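Putative methyltransferase protein (Bacteroides fragilis, PDB 5BP9) probably transfers methyl groups from S-adenosylmethionine to an acceptor substrate, and binds the product S-adenosyl-L-homocysteine. Local coordinates at residues E94-A97 with L98-T102; L117-E121 with S122-V126; E137-L141 with R142-D146; M180-F183 with F184-M187. All blocks are in the same frame, centred on the assembly; numbering follows the deposited sequence. Where two conformers were deposited one is given.

Contact 1 of 4, residues E94-A97 with L98-T102; sequences ERTA and LAMAT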
loop_
_atom_site.group_PDB
_atom_site.type_symbol
_atom_site.label_atom_id
_atom_site.label_comp_id
_atom_site.label_asym_id
_atom_site.label_seq_id
_atom_site.Cartn_x
_atom_site.Cartn_y
_atom_site.Cartn_z
ATOM N N GLU A 94 -5.659 8.078 -6.379
ATOM C CA GLU A 94 -4.205 8.159 -6.362
ATOM C C GLU A 94 -3.719 9.501 -6.897
ATOM O O GLU A 94 -2.837 10.124 -6.293
ATOM C CB GLU A 94 -3.576 6.990 -7.124
ATOM C CG GLU A 94 -3.894 5.642 -6.479
ATOM C CD GLU A 94 -3.367 4.472 -7.270
ATOM O OE1 GLU A 94 -2.453 4.661 -8.091
ATOM O OE2 GLU A 94 -3.887 3.348 -7.072
ATOM N N ARG A 95 -4.311 9.959 -8.002
ATOM C CA ARG A 95 -3.969 11.267 -8.556
ATOM C C ARG A 95 -4.220 12.364 -7.530
ATOM O O ARG A 95 -3.413 13.296 -7.385
ATOM C CB ARG A 95 -4.773 11.557 -9.843
ATOM C CG ARG A 95 -4.502 10.614 -10.998
ATOM C CD ARG A 95 -5.116 11.134 -12.299
ATOM N NE ARG A 95 -6.556 11.440 -12.204
ATOM C CZ ARG A 95 -7.566 10.631 -12.553
ATOM N NH1 ARG A 95 -7.359 9.396 -13.011
ATOM N NH2 ARG A 95 -8.819 11.059 -12.425
ATOM N N THR A 96 -5.339 12.247 -6.810
ATOM C CA THR A 96 -5.746 13.227 -5.823
ATOM C C THR A 96 -4.709 13.282 -4.704
ATOM O O THR A 96 -4.267 14.347 -4.287
ATOM C CB THR A 96 -7.144 12.884 -5.246
ATOM O OG1 THR A 96 -8.111 12.885 -6.314
ATOM C CG2 THR A 96 -7.556 13.884 -4.161
ATOM N N ALA A 97 -4.306 12.112 -4.229
ATOM C CA ALA A 97 -3.287 12.042 -3.193
ATOM C C ALA A 97 -1.926 12.611 -3.601
ATOM O O ALA A 97 -1.337 13.354 -2.831
ATOM C CB ALA A 97 -3.150 10.601 -2.705
ATOM N N LEU A 98 -1.424 12.270 -4.789
ATOM C CA LEU A 98 -0.146 12.795 -5.245
ATOM C C LEU A 98 -0.125 14.307 -5.341
ATOM O O LEU A 98 0.842 14.932 -4.927
ATOM C CB LEU A 98 0.289 12.179 -6.590
ATOM C CG LEU A 98 0.473 10.664 -6.641
ATOM C CD1 LEU A 98 1.169 10.287 -7.936
ATOM C CD2 LEU A 98 1.218 10.095 -5.437
ATOM N N ALA A 99 -1.214 14.894 -5.840
ATOM C CA ALA A 99 -1.314 16.347 -5.949
ATOM C C ALA A 99 -1.289 17.060 -4.594
ATOM O O ALA A 99 -0.798 18.206 -4.492
ATOM C CB ALA A 99 -2.560 16.706 -6.740
HETATM N N MSE A 100 -1.794 16.381 -3.561
HETATM C CA MSE A 100 -1.862 16.907 -2.197
HETATM C C MSE A 100 -0.592 16.705 -1.397
HETATM O O MSE A 100 -0.414 17.343 -0.372
HETATM C CB MSE A 100 -2.966 16.185 -1.401
HETATM C CG MSE A 100 -4.323 16.656 -1.817
HETATM SE SE MSE A 100 -5.559 15.390 -0.970
HETATM C CE MSE A 100 -5.305 16.077 0.833
ATOM N N ALA A 101 0.284 15.812 -1.860
ATOM C CA ALA A 101 1.467 15.436 -1.136
ATOM C C ALA A 101 2.470 16.572 -1.146
ATOM O O ALA A 101 2.817 17.090 -2.212
ATOM C CB ALA A 101 2.082 14.191 -1.742
ATOM N N THR A 102 2.957 16.926 0.045
ATOM C CA THR A 102 3.914 18.013 0.183
ATOM C C THR A 102 5.059 17.653 1.100
ATOM O O THR A 102 5.004 16.692 1.874
ATOM C CB THR A 102 3.257 19.328 0.693
ATOM O OG1 THR A 102 2.802 19.204 2.050
ATOM C CG2 THR A 102 2.097 19.718 -0.188
#
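Leu98 opens the last turn of helix 92-100 with an alpha-helical i-to-i+4 bond: its N reaches Glu94 O at 3.0 Å, nearly linear at 169°. Its CG also lies 3.4 Å from that same Glu94 O, and beyond this the side chain packs on His115, Ala118 and Leu119 of helix 114-121. The carboxylate of Glu94 points to the ligand side, where OE1 accepts from His115 and forms a salt bridge with Arg85, a residue that binds S-adenosyl-L-homocysteine. Ala99 repeats the pattern, N to Arg95 O at 3.1 Å. At Met100, a selenomethionine, the regular bonding begins to break down: its N is 3.3 Å from Thr96 O and makes a second, weak bond to Ala97 O, the shared N-H expected where a helix tightens at its C-terminus. On the flank touching strand 272-279, Thr96 and Met100 run side by side. Thr96 CG2 sits opposite the backbone N (OG1 chi1 -61°), which turns the methyl to the selenium, and the OG1 bonds to Leu92 O; CG2 and Met100 SE are 4.1 Å apart. Ala101 then leaves helical backbone angles and places CB 3.7 Å from Ala97 O.

Contact 2 of 4, residues L117-E121 with S122-V126; sequences LALQE and SGKEV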
loop_
_atom_site.group_PDB
_atom_site.type_symbol
_atom_site.label_atom_id
_atom_site.label_comp_id
_atom_site.label_asym_id
_atom_site.label_seq_id
_atom_site.Cartn_x
_atom_site.Cartn_y
_atom_site.Cartn_z
ATOM N N LEU A 117 8.241 8.060 -8.948
ATOM C CA LEU A 117 8.638 8.754 -10.189
ATOM C C LEU A 117 7.777 9.966 -10.527
ATOM O O LEU A 117 8.293 10.991 -10.946
ATOM C CB LEU A 117 8.647 7.786 -11.372
ATOM C CG LEU A 117 9.732 6.705 -11.308
ATOM C CD1 LEU A 117 9.531 5.649 -12.393
ATOM C CD2 LEU A 117 11.136 7.288 -11.408
ATOM N N ALA A 118 6.470 9.846 -10.360
ATOM C CA ALA A 118 5.569 10.974 -10.601
ATOM C C ALA A 118 5.872 12.121 -9.666
ATOM O O ALA A 118 5.916 13.281 -10.084
ATOM C CB ALA A 118 4.122 10.550 -10.483
ATOM N N LEU A 119 6.107 11.808 -8.395
ATOM C CA LEU A 119 6.427 12.845 -7.432
ATOM C C LEU A 119 7.756 13.540 -7.756
ATOM O O LEU A 119 7.844 14.766 -7.675
ATOM C CB LEU A 119 6.462 12.286 -6.029
ATOM C CG LEU A 119 5.129 11.771 -5.489
ATOM C CD1 LEU A 119 5.375 10.838 -4.311
ATOM C CD2 LEU A 119 4.222 12.931 -5.106
ATOM N N GLN A 120 8.765 12.765 -8.139
ATOM C CA GLN A 120 10.080 13.316 -8.494
ATOM C C GLN A 120 9.955 14.291 -9.615
ATOM O O GLN A 120 10.555 15.371 -9.602
ATOM C CB GLN A 120 11.044 12.220 -8.907
ATOM C CG GLN A 120 11.499 11.412 -7.715
ATOM C CD GLN A 120 12.562 10.342 -8.001
ATOM O OE1 GLN A 120 13.034 9.720 -7.065
ATOM N NE2 GLN A 120 12.963 10.145 -9.261
ATOM N N GLU A 121 9.121 13.931 -10.570
ATOM C CA GLU A 121 8.894 14.806 -11.718
ATOM C C GLU A 121 8.214 16.131 -11.398
ATOM O O GLU A 121 8.449 17.131 -12.118
ATOM C CB GLU A 121 8.209 14.011 -12.834
ATOM C CG GLU A 121 9.249 13.256 -13.668
ATOM C CD GLU A 121 8.965 11.772 -13.852
ATOM O OE1 GLU A 121 7.891 11.452 -14.416
ATOM O OE2 GLU A 121 9.827 10.927 -13.448
ATOM N N SER A 122 7.424 16.174 -10.332
ATOM C CA SER A 122 6.878 17.414 -9.786
ATOM C C SER A 122 7.934 18.223 -9.048
ATOM O O SER A 122 7.627 19.312 -8.581
ATOM C CB SER A 122 5.767 17.103 -8.776
ATOM O OG SER A 122 4.680 16.474 -9.399
ATOM N N GLY A 123 9.136 17.661 -8.890
ATOM C CA GLY A 123 10.206 18.261 -8.100
ATOM C C GLY A 123 10.091 17.995 -6.608
ATOM O O GLY A 123 10.742 18.661 -5.807
ATOM N N LYS A 124 9.262 17.013 -6.219
ATOM C CA LYS A 124 9.025 16.731 -4.807
ATOM C C LYS A 124 10.082 15.778 -4.245
ATOM O O LYS A 124 10.691 14.995 -4.984
ATOM C CB LYS A 124 7.600 16.183 -4.589
ATOM C CG LYS A 124 6.495 17.205 -4.894
ATOM C CD LYS A 124 5.092 16.644 -4.727
ATOM C CE LYS A 124 4.038 17.648 -5.145
ATOM N NZ LYS A 124 2.646 17.111 -5.091
ATOM N N GLU A 125 10.270 15.872 -2.930
ATOM C CA GLU A 125 11.223 15.044 -2.195
ATOM C C GLU A 125 10.520 13.780 -1.702
ATOM O O GLU A 125 9.596 13.856 -0.891
ATOM C CB GLU A 125 11.780 15.834 -1.015
ATOM C CG GLU A 125 12.903 15.152 -0.258
ATOM C CD GLU A 125 13.129 15.774 1.103
ATOM O OE1 GLU A 125 14.096 15.371 1.771
ATOM O OE2 GLU A 125 12.330 16.644 1.502
ATOM N N VAL A 126 10.975 12.627 -2.185
ATOM C CA VAL A 126 10.335 11.342 -1.870
ATOM C C VAL A 126 11.356 10.254 -1.539
ATOM O O VAL A 126 12.426 10.156 -2.173
ATOM C CB VAL A 126 9.356 10.887 -2.983
ATOM C CG1 VAL A 126 10.043 10.747 -4.330
ATOM C CG2 VAL A 126 8.644 9.580 -2.637
HETATM O O HOH W 1 4.462 14.678 -11.967
HETATM O O HOH W 2 13.309 9.002 -4.448
HETATM O O HOH W 3 12.697 15.675 -7.664
#
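A chi1 of -65° sets Leu119 CG opposite its own carbonyl carbon, and the same choice at Lys124 (-66°) starts an extended chain that brings CD to within 3.8 Å of Leu119 CD2. The two side chains flank a Schellman motif, Leu119 in the last helical turn and Lys124 just beyond Gly123; it ends helix 114-121 and turns the chain into strand 125-130 of a beta-alpha-beta unit. The evidence is the positive phi of Gly123 (82°) together with two bonds back into the last turn. Lys124 N donates to Leu119 O at 3.0 Å, the 6→1 bond of the motif, and Gly123 N to Gln120 O at 2.8 Å, its donor standing well above the carbonyl plane. Ser122 N keeps the helical bond to Ala118 O and adds a weak one to Leu119 O, so Leu119 O accepts one good bond, from Lys124 N, and one weak one.

Past the turn, Val126 points back at the helix. Its two methyls divide the work: CG2 meets Leu119 CD1 at 3.9 Å, while CG1 lies against Gln120 CG at 3.7 Å, both pairs crossing at about a right angle. Leu119 also rests on Ile105 of the neighbouring strand, and Lys124 NZ is held by Ala101 O at the end of helix 92-100. The Gln120 amide is directed to the loop after helix 133-142, with OE1 taking Lys145 N and NE2 giving to Gly143 O. Waters bridge the two segments: one joins Ala118 O and Ser122 OG, and another donates to Gln120 OE1 and to Val126 O, 2.7 Å from each.

Contact 3 of 4, residues E137-L141 with R142-D146; sequences EVMKL and RGVKD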
loop_
_atom_site.group_PDB
_atom_site.type_symbol
_atom_site.label_atom_id
_atom_site.label_comp_id
_atom_site.label_asym_id
_atom_site.label_seq_id
_atom_site.Cartn_x
_atom_site.Cartn_y
_atom_site.Cartn_z
ATOM N N GLU A 137 14.992 -3.195 -6.827
ATOM C CA GLU A 137 15.926 -3.227 -7.973
ATOM C C GLU A 137 15.394 -2.391 -9.108
ATOM O O GLU A 137 16.084 -1.529 -9.629
ATOM C CB GLU A 137 16.121 -4.672 -8.503
ATOM C CG GLU A 137 16.661 -4.819 -9.936
ATOM C CD GLU A 137 16.879 -6.268 -10.351
ATOM O OE1 GLU A 137 16.458 -6.613 -11.484
ATOM O OE2 GLU A 137 17.456 -7.033 -9.531
ATOM N N VAL A 138 14.164 -2.681 -9.504
ATOM C CA VAL A 138 13.526 -1.988 -10.608
ATOM C C VAL A 138 13.384 -0.505 -10.348
ATOM O O VAL A 138 13.695 0.296 -11.227
ATOM C CB VAL A 138 12.182 -2.650 -10.991
ATOM C CG1 VAL A 138 11.339 -1.785 -11.945
ATOM C CG2 VAL A 138 12.467 -4.019 -11.602
HETATM N N MSE A 139 12.919 -0.133 -9.159
HETATM C CA MSE A 139 12.830 1.270 -8.803
HETATM C C MSE A 139 14.148 1.977 -9.010
HETATM O O MSE A 139 14.175 3.084 -9.571
HETATM C CB MSE A 139 12.385 1.506 -7.346
HETATM C CG MSE A 139 10.913 1.162 -7.218
HETATM SE SE MSE A 139 10.181 1.903 -5.564
HETATM C CE MSE A 139 10.458 0.280 -4.524
ATOM N N LYS A 140 15.241 1.369 -8.551
ATOM C CA LYS A 140 16.549 2.026 -8.688
ATOM C C LYS A 140 16.925 2.220 -10.149
ATOM O O LYS A 140 17.363 3.312 -10.577
ATOM C CB LYS A 140 17.616 1.240 -7.937
ATOM C CG LYS A 140 17.470 1.260 -6.430
ATOM C CD LYS A 140 18.530 0.431 -5.748
ATOM C CE LYS A 140 18.486 0.474 -4.235
ATOM N NZ LYS A 140 18.729 1.822 -3.662
ATOM N N LEU A 141 16.720 1.186 -10.928
ATOM C CA LEU A 141 17.064 1.224 -12.349
ATOM C C LEU A 141 16.188 2.165 -13.159
ATOM O O LEU A 141 16.662 2.744 -14.161
ATOM C CB LEU A 141 17.093 -0.201 -12.930
ATOM C CG LEU A 141 18.101 -1.168 -12.300
ATOM C CD1 LEU A 141 17.937 -2.570 -12.876
ATOM C CD2 LEU A 141 19.531 -0.684 -12.476
ATOM N N ARG A 142 14.955 2.384 -12.702
ATOM C CA ARG A 142 14.038 3.372 -13.323
ATOM C C ARG A 142 14.325 4.824 -12.942
ATOM O O ARG A 142 13.728 5.757 -13.513
ATOM C CB ARG A 142 12.586 3.070 -12.991
ATOM C CG ARG A 142 12.088 1.780 -13.586
ATOM C CD ARG A 142 10.613 1.573 -13.255
ATOM N NE ARG A 142 9.757 2.365 -14.133
ATOM C CZ ARG A 142 8.475 2.661 -13.923
ATOM N NH1 ARG A 142 7.835 2.275 -12.828
ATOM N NH2 ARG A 142 7.823 3.378 -14.833
ATOM N N GLY A 143 15.198 5.034 -11.959
ATOM C CA GLY A 143 15.616 6.361 -11.557
ATOM C C GLY A 143 14.968 6.909 -10.302
ATOM O O GLY A 143 14.995 8.140 -10.079
ATOM N N VAL A 144 14.403 6.032 -9.451
ATOM C CA VAL A 144 13.934 6.487 -8.135
ATOM C C VAL A 144 15.194 6.775 -7.300
ATOM O O VAL A 144 16.050 5.910 -7.131
ATOM C CB VAL A 144 13.032 5.450 -7.448
ATOM C CG1 VAL A 144 12.618 5.941 -6.077
ATOM C CG2 VAL A 144 11.798 5.183 -8.288
ATOM N N LYS A 145 15.302 7.992 -6.781
ATOM C CA LYS A 145 16.556 8.461 -6.182
ATOM C C LYS A 145 16.815 7.858 -4.815
ATOM O O LYS A 145 17.969 7.633 -4.458
ATOM C CB LYS A 145 16.581 9.998 -6.129
ATOM C CG LYS A 145 16.567 10.674 -7.499
ATOM C CD LYS A 145 16.446 12.189 -7.371
ATOM N N ASP A 146 15.736 7.582 -4.070
ATOM C CA ASP A 146 15.857 7.012 -2.727
ATOM C C ASP A 146 14.839 5.874 -2.575
ATOM O O ASP A 146 13.790 6.071 -1.998
ATOM C CB ASP A 146 15.661 8.072 -1.636
ATOM C CG ASP A 146 15.886 7.513 -0.216
ATOM O OD1 ASP A 146 16.601 6.514 -0.070
ATOM O OD2 ASP A 146 15.369 8.069 0.766
HETATM O O HOH W 4 17.437 4.513 -4.892
HETATM O O HOH W 5 18.132 5.380 -8.936
#
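Backbone bonds between Met139 and Val144, and between Lys140 and Gly143, define a Schellman motif that closes helix 133-142 ahead of strand 147-149 in the Rossmann-like methyltransferase fold. Val144 N reaches Met139 O at 3.0 Å with an N-H...O angle of 160°. Gly143 N lies 3.1 Å from Lys140 O but stands above the plane of that carbonyl rather than on a lone pair. The phi of Gly143, 102°, is the positive value that reverses the chain here. Arg142 N still makes the helical bond to Val138 O, and a weak second one to Met139 O.

Apolar contacts run along two lines. Val144 CG2, opposite its own carbonyl carbon because CG1 holds the position anti to N (chi1 178°), drops onto Met139 CB at 3.8 Å. This is the hydrophobic pairing across the turn that commonly accompanies the motif. Selenomethionine Met139 continues inward over Ala128 and Asp130, the latter a residue that binds S-adenosyl-L-homocysteine. On the other line the methylenes of Arg142 slant across Val138, CD meeting CG1 at 3.7 Å. The chain then bends at chi3, and its guanidinium is anchored by NH1 on Ser112 O.

Solvent joins the polar groups on the outer side. One water donates to both Lys140 O and Val144 O, linking the final helical turn to the loop. A second accepts from Lys140 NZ, which also bonds Ala147 O, and donates a hydrogen bond to Val144 O at 3.0 Å.

Contact 4 of 4, residues M180-F183 with F184-M187; sequences MPLF and FRKM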
loop_
_atom_site.group_PDB
_atom_site.type_symbol
_atom_site.label_atom_id
_atom_site.label_comp_id
_atom_site.label_asym_id
_atom_site.label_seq_id
_atom_site.Cartn_x
_atom_site.Cartn_y
_atom_site.Cartn_z
HETATM N N MSE A 180 -3.718 -2.308 14.366
HETATM C CA MSE A 180 -3.920 -0.858 14.362
HETATM C C MSE A 180 -3.081 -0.116 15.394
HETATM O O MSE A 180 -2.489 0.915 15.047
HETATM C CB MSE A 180 -5.399 -0.468 14.462
HETATM C CG MSE A 180 -6.138 -0.762 13.168
HETATM SE SE MSE A 180 -5.663 0.630 11.849
HETATM C CE MSE A 180 -6.539 -0.274 10.448
ATOM N N PRO A 181 -2.985 -0.603 16.646
ATOM C CA PRO A 181 -2.135 0.120 17.611
ATOM C C PRO A 181 -0.654 0.197 17.157
ATOM O O PRO A 181 -0.044 1.269 17.228
ATOM C CB PRO A 181 -2.353 -0.649 18.921
ATOM C CG PRO A 181 -3.720 -1.260 18.764
ATOM C CD PRO A 181 -3.790 -1.648 17.320
ATOM N N LEU A 182 -0.096 -0.911 16.662
ATOM C CA LEU A 182 1.281 -0.923 16.151
ATOM C C LEU A 182 1.432 0.069 15.020
ATOM O O LEU A 182 2.405 0.820 14.968
ATOM C CB LEU A 182 1.653 -2.325 15.654
ATOM C CG LEU A 182 3.025 -2.512 14.996
ATOM C CD1 LEU A 182 4.134 -2.537 16.038
ATOM C CD2 LEU A 182 3.035 -3.787 14.165
ATOM N N PHE A 183 0.460 0.057 14.104
ATOM C CA PHE A 183 0.501 0.972 12.971
ATOM C C PHE A 183 0.565 2.438 13.432
ATOM O O PHE A 183 1.420 3.202 12.974
ATOM C CB PHE A 183 -0.713 0.720 12.065
ATOM C CG PHE A 183 -0.866 1.751 10.986
ATOM C CD1 PHE A 183 0.067 1.825 9.959
ATOM C CD2 PHE A 183 -1.883 2.675 11.026
ATOM C CE1 PHE A 183 -0.029 2.814 8.992
ATOM C CE2 PHE A 183 -2.012 3.643 10.032
ATOM C CZ PHE A 183 -1.069 3.738 9.025
ATOM N N PHE A 184 -0.352 2.837 14.323
ATOM C CA PHE A 184 -0.388 4.219 14.760
ATOM C C PHE A 184 0.820 4.602 15.612
ATOM O O PHE A 184 1.285 5.735 15.541
ATOM C CB PHE A 184 -1.718 4.543 15.433
ATOM C CG PHE A 184 -2.844 4.689 14.435
ATOM C CD1 PHE A 184 -2.798 5.721 13.495
ATOM C CD2 PHE A 184 -3.921 3.817 14.397
ATOM C CE1 PHE A 184 -3.807 5.872 12.542
ATOM C CE2 PHE A 184 -4.943 3.993 13.479
ATOM C CZ PHE A 184 -4.883 5.001 12.529
ATOM N N ARG A 185 1.373 3.648 16.364
ATOM C CA ARG A 185 2.643 3.899 17.064
ATOM C C ARG A 185 3.762 4.200 16.082
ATOM O O ARG A 185 4.542 5.124 16.307
ATOM C CB ARG A 185 3.059 2.748 17.967
ATOM C CG ARG A 185 2.255 2.654 19.246
ATOM C CD ARG A 185 2.912 1.724 20.258
ATOM N NE ARG A 185 2.954 0.312 19.852
ATOM C CZ ARG A 185 1.973 -0.583 19.996
ATOM N NH1 ARG A 185 0.798 -0.251 20.508
ATOM N NH2 ARG A 185 2.172 -1.842 19.609
ATOM N N LYS A 186 3.825 3.448 14.990
ATOM C CA LYS A 186 4.854 3.691 13.992
ATOM C C LYS A 186 4.636 5.045 13.309
ATOM O O LYS A 186 5.584 5.790 13.052
ATOM C CB LYS A 186 4.896 2.562 12.954
ATOM C CG LYS A 186 6.052 2.659 11.968
ATOM C CD LYS A 186 7.342 2.196 12.633
ATOM C CE LYS A 186 8.561 2.723 11.932
ATOM N NZ LYS A 186 9.791 2.159 12.550
HETATM N N MSE A 187 3.380 5.372 13.031
HETATM C CA MSE A 187 3.064 6.660 12.405
HETATM C C MSE A 187 3.467 7.841 13.262
HETATM O O MSE A 187 4.013 8.828 12.753
HETATM C CB MSE A 187 1.571 6.773 12.071
HETATM C CG MSE A 187 1.047 5.783 11.041
HETATM SE SE MSE A 187 1.880 5.999 9.274
HETATM C CE MSE A 187 3.120 4.565 9.444
#
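Two consecutive phenylalanines, Phe183 and Phe184, stack on each other although they are direct neighbours in a helix. The pair is T-shaped, the edge of Phe183 directed at the face of Phe184, with centroids 5.0 Å apart and planes at 64°. Different first torsions allow it: Phe183 CG extends anti to N (chi1 171°), whereas Phe184 CG turns beside its N (chi1 -75°), and the two rings converge until Phe183 CD2 stands over the centre of the Phe184 ring. A selenomethionine adds to each ring, Met187 to Phe183 and Met180 to Phe184. Met187 lays CG over a face of Phe183, a CH-pi contact 3.8 Å from the centroid, while its SE approaches the same ring obliquely at 3.7 Å from CZ. Met180 SE comes within 3.8 Å of Phe184 CE2, also obliquely. Outside, the Arg185 guanidinium lies with one face over the Pro181-Leu182 backbone, NH1 being 3.6 Å from Pro181 CB. Unbroken i-to-i+4 bonds underlie all this, such as Met187 N to Phe183 O at 2.9 Å. Phe183 and Met187 pack on strands 161-166 and 195-202, and Phe184 on Phe260 and helix 248-257: a buried helix face with Met-aromatic contacts, covering the central sheet of a Rossmann-like methyltransferase.

How the contacts relate
The four contacts follow one another along the chain as 1, 2, 3 and 4. Contacts 1 and 4 lie on helices 92-100 (running just past its end) and 180-190, contact 2 joins helix 114-121 to strand 125-130 of the seven-stranded mixed sheet, and contact 3 joins helix 133-142 to the following loop. Contacts 1 and 2 have centres 11 Å apart and touch directly, as do contacts 2 and 3, 13 Å apart, forming a connected series. Contact 4 stands separate, its centre 23 to 28 Å from the others. Contacts 2 and 3 end their helices with the same motif. Residues binding S-adenosyl-L-homocysteine adjoin contacts 1, 3 and 4, so this helical framework borders the cofactor-product site.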